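Local coordinates for protein farnesyl pyrophosphate synthase (Pseudomonas aeruginosa, PDB 3ZOU) that catalyses the chain-elongating condensation that yields farnesyl diphosphate, binding the allylic substrate geranyl diphosphate close to magnesium ions, at residues Q11-A16 / R65-A70; L29-E34 / R103-A108; Y53-A58 / A188-G193; R129-E134 / L139-R144. All coordinates share one frame; numbering follows the deposited sequence.

Interaction 1 (Q11-A16 / R65-A70); sequences QARVDA and RADAAA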
loop_
_atom_site.group_PDB
_atom_site.type_symbol
_atom_site.label_atom_id
_atom_site.label_comp_id
_atom_site.label_asym_id
_atom_site.label_seq_id
_atom_site.Cartn_x
_atom_site.Cartn_y
_atom_site.Cartn_z
ATOM N N GLN A 11 1.190 23.149 6.135
ATOM C CA GLN A 11 0.119 22.866 5.162
ATOM C C GLN A 11 0.569 23.329 3.770
ATOM O O GLN A 11 0.506 22.582 2.799
ATOM C CB GLN A 11 -1.193 23.568 5.587
ATOM C CG GLN A 11 -2.384 23.296 4.712
ATOM C CD GLN A 11 -3.550 24.114 5.248
ATOM O OE1 GLN A 11 -3.448 25.333 5.297
ATOM N NE2 GLN A 11 -4.598 23.481 5.703
ATOM N N ALA A 12 1.062 24.560 3.667
ATOM C CA ALA A 12 1.456 25.053 2.357
ATOM C C ALA A 12 2.560 24.209 1.749
ATOM O O ALA A 12 2.556 23.953 0.549
ATOM C CB ALA A 12 1.876 26.517 2.450
ATOM N N ARG A 13 3.541 23.835 2.547
ATOM C CA ARG A 13 4.700 23.096 2.082
ATOM C C ARG A 13 4.297 21.711 1.582
ATOM O O ARG A 13 4.633 21.293 0.474
ATOM C CB ARG A 13 5.682 22.981 3.198
ATOM C CG ARG A 13 7.009 22.465 2.705
ATOM C CD ARG A 13 8.185 22.429 3.652
ATOM N NE ARG A 13 9.268 21.948 2.803
ATOM C CZ ARG A 13 10.117 22.665 2.055
ATOM N NH1 ARG A 13 10.139 23.997 2.092
ATOM N NH2 ARG A 13 10.995 22.024 1.275
ATOM N N VAL A 14 3.563 21.001 2.412
ATOM C CA VAL A 14 3.142 19.656 2.005
ATOM C C VAL A 14 2.151 19.692 0.877
ATOM O O VAL A 14 2.193 18.810 -0.011
ATOM C CB VAL A 14 2.646 18.797 3.191
ATOM C CG1 VAL A 14 1.253 19.138 3.610
ATOM C CG2 VAL A 14 2.802 17.317 2.816
ATOM N N ASP A 15 1.283 20.674 0.820
ATOM C CA ASP A 15 0.345 20.790 -0.258
ATOM C C ASP A 15 1.077 20.966 -1.582
ATOM O O ASP A 15 0.723 20.359 -2.584
ATOM C CB ASP A 15 -0.672 21.911 -0.070
ATOM C CG ASP A 15 -1.778 21.571 0.895
ATOM O OD1 ASP A 15 -1.832 20.389 1.323
ATOM O OD2 ASP A 15 -2.455 22.525 1.273
ATOM N N ALA A 16 2.108 21.776 -1.604
ATOM C CA ALA A 16 2.891 21.908 -2.852
ATOM C C ALA A 16 3.531 20.632 -3.288
ATOM O O ALA A 16 3.411 20.259 -4.482
ATOM C CB ALA A 16 3.910 23.055 -2.715
ATOM N N ARG A 65 13.958 18.007 5.107
ATOM C CA ARG A 65 14.392 16.650 5.156
ATOM C C ARG A 65 13.165 15.734 5.305
ATOM O O ARG A 65 13.228 14.561 4.906
ATOM C CB ARG A 65 15.329 16.355 6.304
ATOM C CG ARG A 65 16.647 17.172 6.192
ATOM C CD ARG A 65 17.498 17.012 7.422
ATOM N NE ARG A 65 17.899 15.636 7.613
ATOM C CZ ARG A 65 18.979 15.028 7.102
ATOM N NH1 ARG A 65 19.889 15.738 6.403
ATOM N NH2 ARG A 65 19.232 13.750 7.371
ATOM N N ALA A 66 12.127 16.265 5.927
ATOM C CA ALA A 66 10.913 15.435 6.221
ATOM C C ALA A 66 9.842 15.549 5.150
ATOM O O ALA A 66 8.721 15.109 5.338
ATOM C CB ALA A 66 10.349 15.822 7.595
ATOM N N ASP A 67 10.160 16.205 4.024
ATOM C CA ASP A 67 9.095 16.363 2.984
ATOM C C ASP A 67 8.481 15.035 2.542
ATOM O O ASP A 67 7.260 14.946 2.412
ATOM C CB ASP A 67 9.635 17.063 1.729
ATOM C CG ASP A 67 9.797 18.601 1.910
ATOM O OD1 ASP A 67 9.231 19.218 2.815
ATOM O OD2 ASP A 67 10.504 19.233 1.039
ATOM N N ALA A 68 9.298 14.048 2.270
ATOM C CA ALA A 68 8.732 12.753 1.786
ATOM C C ALA A 68 7.911 12.093 2.888
ATOM O O ALA A 68 6.819 11.576 2.624
ATOM C CB ALA A 68 9.808 11.852 1.260
ATOM N N ALA A 69 8.417 12.127 4.110
ATOM C CA ALA A 69 7.674 11.647 5.286
ATOM C C ALA A 69 6.309 12.298 5.421
ATOM O O ALA A 69 5.304 11.589 5.581
ATOM C CB ALA A 69 8.467 11.939 6.540
ATOM N N ALA A 70 6.234 13.629 5.292
ATOM C CA ALA A 70 5.033 14.404 5.378
ATOM C C ALA A 70 4.059 13.961 4.276
ATOM O O ALA A 70 2.891 13.741 4.553
ATOM C CB ALA A 70 5.403 15.886 5.257
#
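V14 on helix 3-19 and A70 near the start of helix 67-85 mark the closest backbone approach, their CA atoms 6.5 Å apart. Small apolar groups meet here: CG2 of V14 rests 3.8 Å from CB of A70, whose methyl points toward the opposing helix. Beside them the contact turns polar. R13 places its CG anti to the backbone N and stays extended as far as NE, which carries the guanidinium across to D67, the first residue of helix 67-85. The grip is side-on and bidentate: NE of R13 donates to OD1 of D67 at 2.7 Å and NH2 of R13 to OD2 of D67 at 2.8 Å, each oxygen using its syn lone pair. Both bonds are nearly straight (167° and 162°) and the two planes lie only 15° apart, an arrangement that fixes the rotation of both groups. The carboxylate also sits at the N-terminal end of its helix, where a negative charge is probably stabilised. OD1 of D67 has a second partner in the hydroxyl of Y53, on helix 47-58. That helix also packs P49 against V14 and Y53 against R13 and A70, whereas helix 171-196 meets A66 and A69 through A196 and L192.

Interaction 2 (L29-E34 / R103-A108); sequences LQRLYE and RAFDEA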
loop_
_atom_site.group_PDB
_atom_site.type_symbol
_atom_site.label_atom_id
_atom_site.label_comp_id
_atom_site.label_asym_id
_atom_site.label_seq_id
_atom_site.Cartn_x
_atom_site.Cartn_y
_atom_site.Cartn_z
ATOM N N LEU A 29 -5.208 7.854 -18.108
ATOM C CA LEU A 29 -5.174 7.841 -16.618
ATOM C C LEU A 29 -5.567 9.155 -16.018
ATOM O O LEU A 29 -5.550 9.328 -14.803
ATOM C CB LEU A 29 -3.776 7.409 -16.156
ATOM C CG LEU A 29 -3.287 6.006 -16.567
ATOM C CD1 LEU A 29 -1.837 5.834 -16.165
ATOM C CD2 LEU A 29 -4.168 4.895 -16.004
ATOM N N GLN A 30 -6.001 10.138 -16.845
ATOM C CA GLN A 30 -6.311 11.438 -16.330
ATOM C C GLN A 30 -7.379 11.435 -15.272
ATOM O O GLN A 30 -7.257 12.100 -14.258
ATOM C CB GLN A 30 -6.739 12.356 -17.482
ATOM C CG GLN A 30 -5.496 12.922 -18.121
ATOM C CD GLN A 30 -5.777 13.819 -19.293
ATOM O OE1 GLN A 30 -6.852 13.781 -19.880
ATOM N NE2 GLN A 30 -4.775 14.599 -19.668
ATOM N N ARG A 31 -8.444 10.682 -15.488
ATOM C CA ARG A 31 -9.571 10.763 -14.522
ATOM C C ARG A 31 -9.171 10.136 -13.185
ATOM O O ARG A 31 -9.521 10.674 -12.125
ATOM C CB ARG A 31 -10.804 10.053 -15.085
ATOM C CG ARG A 31 -12.072 10.263 -14.274
ATOM C CD ARG A 31 -13.296 9.697 -15.000
ATOM N NE ARG A 31 -14.571 9.898 -14.334
ATOM C CZ ARG A 31 -15.093 9.067 -13.473
ATOM N NH1 ARG A 31 -14.386 8.022 -13.016
ATOM N NH2 ARG A 31 -16.282 9.325 -12.959
ATOM N N LEU A 32 -8.427 9.034 -13.230
ATOM C CA LEU A 32 -7.947 8.429 -11.987
ATOM C C LEU A 32 -7.101 9.368 -11.168
ATOM O O LEU A 32 -7.311 9.511 -9.968
ATOM C CB LEU A 32 -7.148 7.150 -12.358
ATOM C CG LEU A 32 -6.470 6.473 -11.147
ATOM C CD1 LEU A 32 -7.499 5.921 -10.189
ATOM C CD2 LEU A 32 -5.521 5.383 -11.635
ATOM N N TYR A 33 -6.190 10.057 -11.865
ATOM C CA TYR A 33 -5.318 11.026 -11.188
ATOM C C TYR A 33 -6.150 12.208 -10.692
ATOM O O TYR A 33 -5.844 12.760 -9.634
ATOM C CB TYR A 33 -4.140 11.437 -12.048
ATOM C CG TYR A 33 -3.035 10.428 -11.970
ATOM C CD1 TYR A 33 -3.115 9.190 -12.631
ATOM C CD2 TYR A 33 -1.925 10.661 -11.184
ATOM C CE1 TYR A 33 -2.116 8.240 -12.497
ATOM C CE2 TYR A 33 -0.922 9.682 -11.008
ATOM C CZ TYR A 33 -1.020 8.493 -11.704
ATOM O OH TYR A 33 0.006 7.558 -11.566
ATOM N N GLU A 34 -7.166 12.622 -11.438
ATOM C CA GLU A 34 -8.065 13.632 -10.902
ATOM C C GLU A 34 -8.783 13.207 -9.638
ATOM O O GLU A 34 -8.942 14.009 -8.693
ATOM C CB GLU A 34 -9.086 14.096 -11.949
ATOM C CG GLU A 34 -9.932 15.254 -11.420
ATOM C CD GLU A 34 -9.187 16.352 -10.550
ATOM O OE1 GLU A 34 -8.243 16.963 -11.137
ATOM O OE2 GLU A 34 -9.477 16.604 -9.286
ATOM N N ARG A 103 -19.014 9.943 -4.639
ATOM C CA ARG A 103 -20.095 10.786 -5.174
ATOM C C ARG A 103 -19.643 11.683 -6.279
ATOM O O ARG A 103 -20.382 11.845 -7.266
ATOM C CB ARG A 103 -20.730 11.605 -4.048
ATOM C CG ARG A 103 -21.491 10.802 -3.007
ATOM C CD ARG A 103 -22.519 9.920 -3.617
ATOM N NE ARG A 103 -23.443 9.412 -2.598
ATOM C CZ ARG A 103 -24.027 8.221 -2.594
ATOM N NH1 ARG A 103 -23.819 7.353 -3.563
ATOM N NH2 ARG A 103 -24.900 7.940 -1.630
ATOM N N ALA A 104 -18.512 12.369 -6.132
ATOM C CA ALA A 104 -17.935 13.186 -7.163
ATOM C C ALA A 104 -17.545 12.409 -8.452
ATOM O O ALA A 104 -17.626 12.934 -9.589
ATOM C CB ALA A 104 -16.741 13.961 -6.630
ATOM N N PHE A 105 -17.099 11.174 -8.263
ATOM C CA PHE A 105 -16.702 10.334 -9.349
ATOM C C PHE A 105 -17.623 9.160 -9.340
ATOM O O PHE A 105 -18.750 9.262 -9.826
ATOM C CB PHE A 105 -15.169 9.986 -9.241
ATOM C CG PHE A 105 -14.272 11.152 -9.410
ATOM C CD1 PHE A 105 -14.033 11.923 -8.334
ATOM C CD2 PHE A 105 -13.692 11.502 -10.644
ATOM C CE1 PHE A 105 -13.281 13.065 -8.443
ATOM C CE2 PHE A 105 -12.862 12.615 -10.756
ATOM C CZ PHE A 105 -12.690 13.415 -9.640
ATOM N N ASP A 106 -17.215 8.059 -8.823
ATOM C CA ASP A 106 -18.014 6.851 -8.738
ATOM C C ASP A 106 -17.302 5.936 -7.756
ATOM O O ASP A 106 -16.155 6.202 -7.344
ATOM C CB ASP A 106 -18.217 6.140 -10.081
ATOM C CG ASP A 106 -16.929 5.864 -10.825
ATOM O OD1 ASP A 106 -16.223 4.922 -10.434
ATOM O OD2 ASP A 106 -16.588 6.633 -11.736
ATOM N N GLU A 107 -17.993 4.889 -7.326
ATOM C CA GLU A 107 -17.492 4.087 -6.236
ATOM C C GLU A 107 -16.220 3.305 -6.635
ATOM O O GLU A 107 -15.248 3.275 -5.899
ATOM C CB GLU A 107 -18.556 3.156 -5.685
ATOM C CG GLU A 107 -18.079 2.397 -4.510
ATOM C CD GLU A 107 -19.178 1.595 -3.834
ATOM O OE1 GLU A 107 -20.377 1.911 -4.045
ATOM O OE2 GLU A 107 -18.822 0.628 -3.100
ATOM N N ALA A 108 -16.248 2.732 -7.830
ATOM C CA ALA A 108 -15.069 1.977 -8.292
ATOM C C ALA A 108 -13.841 2.887 -8.353
ATOM O O ALA A 108 -12.741 2.516 -7.897
ATOM C CB ALA A 108 -15.352 1.360 -9.642
#
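R31 and D106 form the ionic part of this contact, a salt bridge between helix 30-40 and the short link joining helices 101-104 and 107-126. With CG anti to its backbone N and the chain extended, R31 reaches D106 end-on, and both terminal nitrogens converge on one oxygen: NH1 and NH2 of R31 lie 2.9 and 3.0 Å from OD2 of D106. The guanidinium and carboxylate planes are nearly coplanar, 7° apart, but sharing a single acceptor bends both bonds to about 140°. The other oxygen of D106, OD1, accepts from the backbone N of T109. D106 is thereby the N-cap of helix 107-126, and R31 NH1 adds a weak bond to T109 OG1.

The remaining contacts are apolar or involve the aromatic ring. F105, the residue at which the chain leaves helix 101-104, turns the edge of its ring to the guanidinium: CD2 stands 3.9 Å above the guanidinium plane of R31, over its centre, with the two planes 79° apart. At another part of the ring edge, CG of E34 lies 3.8 Å from CZ of F105, while A35 also touches this ring.

L29 and Y33 pack on G156 and S151 of the second subunit. At this surface position, the shared carboxylate couples a helix cap to an interhelical ion pair, and its negative charge is probably offset by both R31 and the start of helix 107-126.

Interaction 3 (Y53-A58 / A188-G193); sequences YAACEA and ASVRLG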
loop_
_atom_site.group_PDB
_atom_site.type_symbol
_atom_site.label_atom_id
_atom_site.label_comp_id
_atom_site.label_asym_id
_atom_site.label_seq_id
_atom_site.Cartn_x
_atom_site.Cartn_y
_atom_site.Cartn_z
ATOM N N TYR A 53 7.141 17.230 10.270
ATOM C CA TYR A 53 8.067 18.397 10.237
ATOM C C TYR A 53 8.490 18.729 11.659
ATOM O O TYR A 53 9.670 18.982 11.911
ATOM C CB TYR A 53 7.373 19.613 9.622
ATOM C CG TYR A 53 7.185 19.460 8.130
ATOM C CD1 TYR A 53 8.247 19.198 7.276
ATOM C CD2 TYR A 53 5.943 19.641 7.539
ATOM C CE1 TYR A 53 8.079 19.104 5.917
ATOM C CE2 TYR A 53 5.754 19.483 6.168
ATOM C CZ TYR A 53 6.846 19.269 5.353
ATOM O OH TYR A 53 6.689 19.111 3.959
ATOM N N ALA A 54 7.544 18.732 12.593
ATOM C CA ALA A 54 7.845 19.225 13.947
ATOM C C ALA A 54 8.760 18.230 14.623
ATOM O O ALA A 54 9.633 18.621 15.417
ATOM C CB ALA A 54 6.593 19.501 14.751
ATOM N N ALA A 55 8.555 16.907 14.444
ATOM C CA ALA A 55 9.449 15.950 15.037
ATOM C C ALA A 55 10.879 16.068 14.447
ATOM O O ALA A 55 11.865 15.880 15.184
ATOM C CB ALA A 55 8.888 14.513 14.846
ATOM N N CYS A 56 10.969 16.276 13.152
ATOM C CA CYS A 56 12.238 16.431 12.491
ATOM C C CYS A 56 12.939 17.668 13.135
ATOM O O CYS A 56 14.102 17.519 13.571
ATOM C CB CYS A 56 12.013 16.629 11.030
ATOM S SG CYS A 56 13.515 16.832 10.058
ATOM N N GLU A 57 12.239 18.785 13.272
ATOM C CA GLU A 57 12.825 20.026 13.905
ATOM C C GLU A 57 13.170 19.815 15.362
ATOM O O GLU A 57 14.200 20.346 15.866
ATOM C CB GLU A 57 11.924 21.231 13.742
ATOM C CG GLU A 57 11.680 21.658 12.334
ATOM C CD GLU A 57 10.758 22.927 12.317
ATOM O OE1 GLU A 57 10.859 23.793 13.198
ATOM O OE2 GLU A 57 9.867 23.032 11.485
ATOM N N ALA A 58 12.378 19.030 16.070
ATOM C CA ALA A 58 12.588 18.757 17.479
ATOM C C ALA A 58 13.944 18.156 17.707
ATOM O O ALA A 58 14.549 18.335 18.782
ATOM C CB ALA A 58 11.508 17.834 18.052
ATOM N N ALA A 188 3.490 7.121 13.784
ATOM C CA ALA A 188 4.375 6.980 12.626
ATOM C C ALA A 188 4.782 8.303 12.031
ATOM O O ALA A 188 5.873 8.431 11.516
ATOM C CB ALA A 188 3.637 6.129 11.524
ATOM N N SER A 189 3.886 9.277 12.100
ATOM C CA SER A 189 4.191 10.605 11.549
ATOM C C SER A 189 5.357 11.212 12.349
ATOM O O SER A 189 6.301 11.717 11.790
ATOM C CB SER A 189 2.970 11.518 11.654
ATOM O OG SER A 189 1.911 10.979 10.823
ATOM N N VAL A 190 5.229 11.157 13.654
ATOM C CA VAL A 190 6.326 11.597 14.539
ATOM C C VAL A 190 7.636 10.780 14.317
ATOM O O VAL A 190 8.739 11.329 14.210
ATOM C CB VAL A 190 5.866 11.574 15.999
ATOM C CG1 VAL A 190 7.033 11.693 16.967
ATOM C CG2 VAL A 190 4.800 12.635 16.217
ATOM N N ARG A 191 7.531 9.455 14.247
ATOM C CA ARG A 191 8.678 8.601 14.098
ATOM C C ARG A 191 9.371 8.900 12.759
ATOM O O ARG A 191 10.602 8.996 12.708
ATOM C CB ARG A 191 8.257 7.078 14.157
ATOM C CG ARG A 191 9.377 6.106 13.834
ATOM C CD ARG A 191 10.588 6.223 14.718
ATOM N NE ARG A 191 10.239 6.059 16.109
ATOM C CZ ARG A 191 10.393 4.941 16.839
ATOM N NH1 ARG A 191 11.020 3.887 16.360
ATOM N NH2 ARG A 191 9.979 4.928 18.102
ATOM N N LEU A 192 8.612 9.044 11.669
ATOM C CA LEU A 192 9.214 9.275 10.365
ATOM C C LEU A 192 9.912 10.638 10.311
ATOM O O LEU A 192 10.972 10.736 9.717
ATOM C CB LEU A 192 8.163 9.149 9.277
ATOM C CG LEU A 192 8.105 7.782 8.623
ATOM C CD1 LEU A 192 7.846 6.647 9.574
ATOM C CD2 LEU A 192 7.060 7.792 7.508
ATOM N N GLY A 193 9.270 11.649 10.890
ATOM C CA GLY A 193 9.940 12.976 10.923
ATOM C C GLY A 193 11.206 12.894 11.740
ATOM O O GLY A 193 12.234 13.455 11.342
#
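C56 holds SG anti to its backbone N (chi1 -180°), which places the sulfur 3.8 Å from O of G193, and V190 directs CG1 anti to its own N (chi1 166°), bringing that methyl beside A55. The close approach of the backbones brings both CA and CB of C56 to 3.2 Å from O of G193. CB of A55 touches both parts of V190: the backbone O at 3.3 Å and the methyl carbon CG1 at 4.0 Å. Methyl and methylene groups thus press directly on main-chain carbonyls, and no hydrogen bond joins the two segments.

Small residues make the approach possible. G193 presents bare backbone to A55 and C56, and the CA atoms of C56 and G193 are only 4.4 Å apart. The segment axes accordingly come within 7.2 Å and cross at -42°, running in broadly the same direction. All four residues in the contact are buried, and the side chain of V190 is about 12 Å from the bound benzoxazolone fragment.

Within the all-helical isoprenyl diphosphate synthase fold, this crossing joins helix 47-58 to helix 171-196. Helix 3-19 covers Y53 and A54 through Y6, helix 282-293 packs P283 and L284 on A54, and helix 67-85 sends V73 against S189.

Interaction 4 (R129-E134 / L139-R144); sequences RRNPQE and LEMLTR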
loop_
_atom_site.group_PDB
_atom_site.type_symbol
_atom_site.label_atom_id
_atom_site.label_comp_id
_atom_site.label_asym_id
_atom_site.label_seq_id
_atom_site.Cartn_x
_atom_site.Cartn_y
_atom_site.Cartn_z
ATOM N N ARG A 129 15.498 9.992 -4.421
ATOM C CA ARG A 129 15.575 11.409 -4.818
ATOM C C ARG A 129 14.586 12.225 -3.982
ATOM O O ARG A 129 14.927 13.252 -3.416
ATOM C CB ARG A 129 15.332 11.579 -6.337
ATOM C CG ARG A 129 15.411 13.032 -6.817
ATOM C CD ARG A 129 14.996 13.225 -8.282
ATOM N NE ARG A 129 13.550 12.986 -8.468
ATOM C CZ ARG A 129 12.577 13.830 -8.108
ATOM N NH1 ARG A 129 12.854 15.004 -7.548
ATOM N NH2 ARG A 129 11.308 13.483 -8.299
ATOM N N ARG A 130 13.359 11.745 -3.854
ATOM C CA ARG A 130 12.355 12.465 -3.078
ATOM C C ARG A 130 12.551 12.329 -1.571
ATOM O O ARG A 130 12.227 13.263 -0.820
ATOM C CB ARG A 130 10.946 11.916 -3.366
ATOM C CG ARG A 130 10.381 12.164 -4.763
ATOM C CD ARG A 130 8.902 11.786 -4.772
ATOM N NE ARG A 130 8.245 11.927 -6.068
ATOM C CZ ARG A 130 7.777 10.900 -6.802
ATOM N NH1 ARG A 130 7.979 9.597 -6.467
ATOM N NH2 ARG A 130 7.129 11.186 -7.929
ATOM N N ASN A 131 13.153 11.205 -1.152
ATOM C CA ASN A 131 13.402 10.901 0.250
ATOM C C ASN A 131 14.886 10.584 0.463
ATOM O O ASN A 131 15.265 9.440 0.680
ATOM C CB ASN A 131 12.545 9.669 0.679
ATOM C CG ASN A 131 12.528 9.488 2.200
ATOM O OD1 ASN A 131 12.690 10.465 2.970
ATOM N ND2 ASN A 131 12.338 8.226 2.656
ATOM N N PRO A 132 15.721 11.650 0.412
ATOM C CA PRO A 132 17.166 11.408 0.316
ATOM C C PRO A 132 17.840 11.187 1.643
ATOM O O PRO A 132 18.787 11.937 2.021
ATOM C CB PRO A 132 17.675 12.686 -0.351
ATOM C CG PRO A 132 16.759 13.720 0.084
ATOM C CD PRO A 132 15.384 13.048 0.241
ATOM N N GLN A 133 17.399 10.171 2.379
ATOM C CA GLN A 133 18.010 9.776 3.625
ATOM C C GLN A 133 19.028 8.745 3.352
ATOM O O GLN A 133 19.068 8.232 2.225
ATOM C CB GLN A 133 16.994 9.217 4.651
ATOM C CG GLN A 133 15.659 9.930 4.653
ATOM C CD GLN A 133 15.684 11.409 4.783
ATOM O OE1 GLN A 133 16.510 11.961 5.525
ATOM N NE2 GLN A 133 14.738 12.090 4.112
ATOM N N GLU A 134 19.812 8.385 4.382
ATOM C CA GLU A 134 20.622 7.200 4.282
ATOM C C GLU A 134 19.675 5.995 4.036
ATOM O O GLU A 134 18.571 5.953 4.519
ATOM C CB GLU A 134 21.362 6.967 5.556
ATOM C CG GLU A 134 22.455 8.018 5.747
ATOM C CD GLU A 134 23.758 7.620 5.067
ATOM O OE1 GLU A 134 23.820 6.520 4.470
ATOM O OE2 GLU A 134 24.724 8.419 5.130
ATOM N N LEU A 139 14.619 2.655 4.742
ATOM C CA LEU A 139 13.994 1.333 4.946
ATOM C C LEU A 139 13.226 1.296 6.281
ATOM O O LEU A 139 12.138 0.723 6.391
ATOM C CB LEU A 139 15.015 0.230 4.853
ATOM C CG LEU A 139 15.462 -0.080 3.452
ATOM C CD1 LEU A 139 16.689 -0.981 3.441
ATOM C CD2 LEU A 139 14.372 -0.804 2.678
ATOM N N GLU A 140 13.805 1.927 7.301
ATOM C CA GLU A 140 13.144 2.021 8.603
ATOM C C GLU A 140 11.850 2.835 8.516
ATOM O O GLU A 140 10.818 2.461 9.116
ATOM C CB GLU A 140 14.125 2.562 9.697
ATOM C CG GLU A 140 13.489 2.599 11.049
ATOM C CD GLU A 140 13.157 1.251 11.679
ATOM O OE1 GLU A 140 13.534 0.135 11.175
ATOM O OE2 GLU A 140 12.450 1.245 12.726
ATOM N N MET A 141 11.882 3.900 7.757
ATOM C CA MET A 141 10.672 4.748 7.523
ATOM C C MET A 141 9.577 3.890 6.880
ATOM O O MET A 141 8.420 3.960 7.243
ATOM C CB MET A 141 11.011 5.981 6.641
ATOM C CG MET A 141 11.920 6.955 7.368
ATOM S SD MET A 141 12.506 8.252 6.285
ATOM C CE MET A 141 11.137 9.331 6.367
ATOM N N LEU A 142 9.973 3.137 5.883
ATOM C CA LEU A 142 9.014 2.264 5.142
ATOM C C LEU A 142 8.459 1.164 6.006
ATOM O O LEU A 142 7.268 0.944 5.991
ATOM C CB LEU A 142 9.723 1.633 3.978
ATOM C CG LEU A 142 9.904 2.545 2.845
ATOM C CD1 LEU A 142 11.181 2.289 2.029
ATOM C CD2 LEU A 142 8.699 2.432 1.925
ATOM N N THR A 143 9.336 0.503 6.777
ATOM C CA THR A 143 8.905 -0.492 7.741
ATOM C C THR A 143 7.891 0.084 8.673
ATOM O O THR A 143 6.803 -0.477 8.957
ATOM C CB THR A 143 10.114 -0.994 8.549
ATOM O OG1 THR A 143 10.871 -1.825 7.707
ATOM C CG2 THR A 143 9.687 -1.801 9.764
ATOM N N ARG A 144 8.211 1.232 9.243
ATOM C CA ARG A 144 7.318 1.781 10.266
ATOM C C ARG A 144 6.005 2.203 9.666
ATOM O O ARG A 144 4.934 1.988 10.239
ATOM C CB ARG A 144 8.005 2.950 10.963
ATOM C CG ARG A 144 9.167 2.472 11.843
ATOM C CD ARG A 144 8.603 1.981 13.164
ATOM N NE ARG A 144 9.548 1.353 14.044
ATOM C CZ ARG A 144 9.328 1.222 15.354
ATOM N NH1 ARG A 144 8.215 1.740 15.917
ATOM N NH2 ARG A 144 10.239 0.624 16.101
#
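The carboxamide of N131 turns its nitrogen toward the sulfur of M141, while its oxygen receives the carboxamide of Q133. ND2 of N131 points almost straight at SD of M141 (164°), but at 3.6 Å this N-H to sulfur bond is weak; the stronger partner of ND2 is the backbone O of L125. NE2 of Q133 donates to OD1 of N131 at 2.9 Å from above the carbonyl plane, 38° out of it, while the acceptor lies in the amide plane of Q133. That nitrogen also donates to O of R65, so it has two acceptors. Between the two amides, P132 is the centre of an inverse gamma turn, closed by the N of Q133 bonding to the O of N131. The turn leads to E134, the N-cap of helix 135-149, and so folds the connection from helix 107-126 back against the helix that follows. An extended chi2 carries SD of M141 to 3.9 Å from CG of Q133, and the bend at chi3 (83°) swings its methyl CE to 3.9 Å from OD1 of N131. A69, L192 and L195 also pack on M141, while L139 and L142 of the same helix meet H135 and L139 of the second subunit.

Overall arrangement
From the N terminus, interaction 1 opens on helix 3-19 and closes at the start of helix 67-85. Before it closes, interactions 2 and 3 have opened, on helices 30-40 and 47-58. Interaction 2 closes near residue 105 and interaction 3 on helix 171-196, so these three loops cross one another. Interaction 4, a short closure, is nested inside the loop of interaction 3 and follows 1 and 2 in series. Interactions 1, 3 and 4 touch one another and tie helices 3-19, 47-58, 67-85, 135-149 and 171-196 into one block. Interaction 2 stands apart, its centre about 24 Å from that of interaction 1, although it and interaction 4 both adjoin the second subunit.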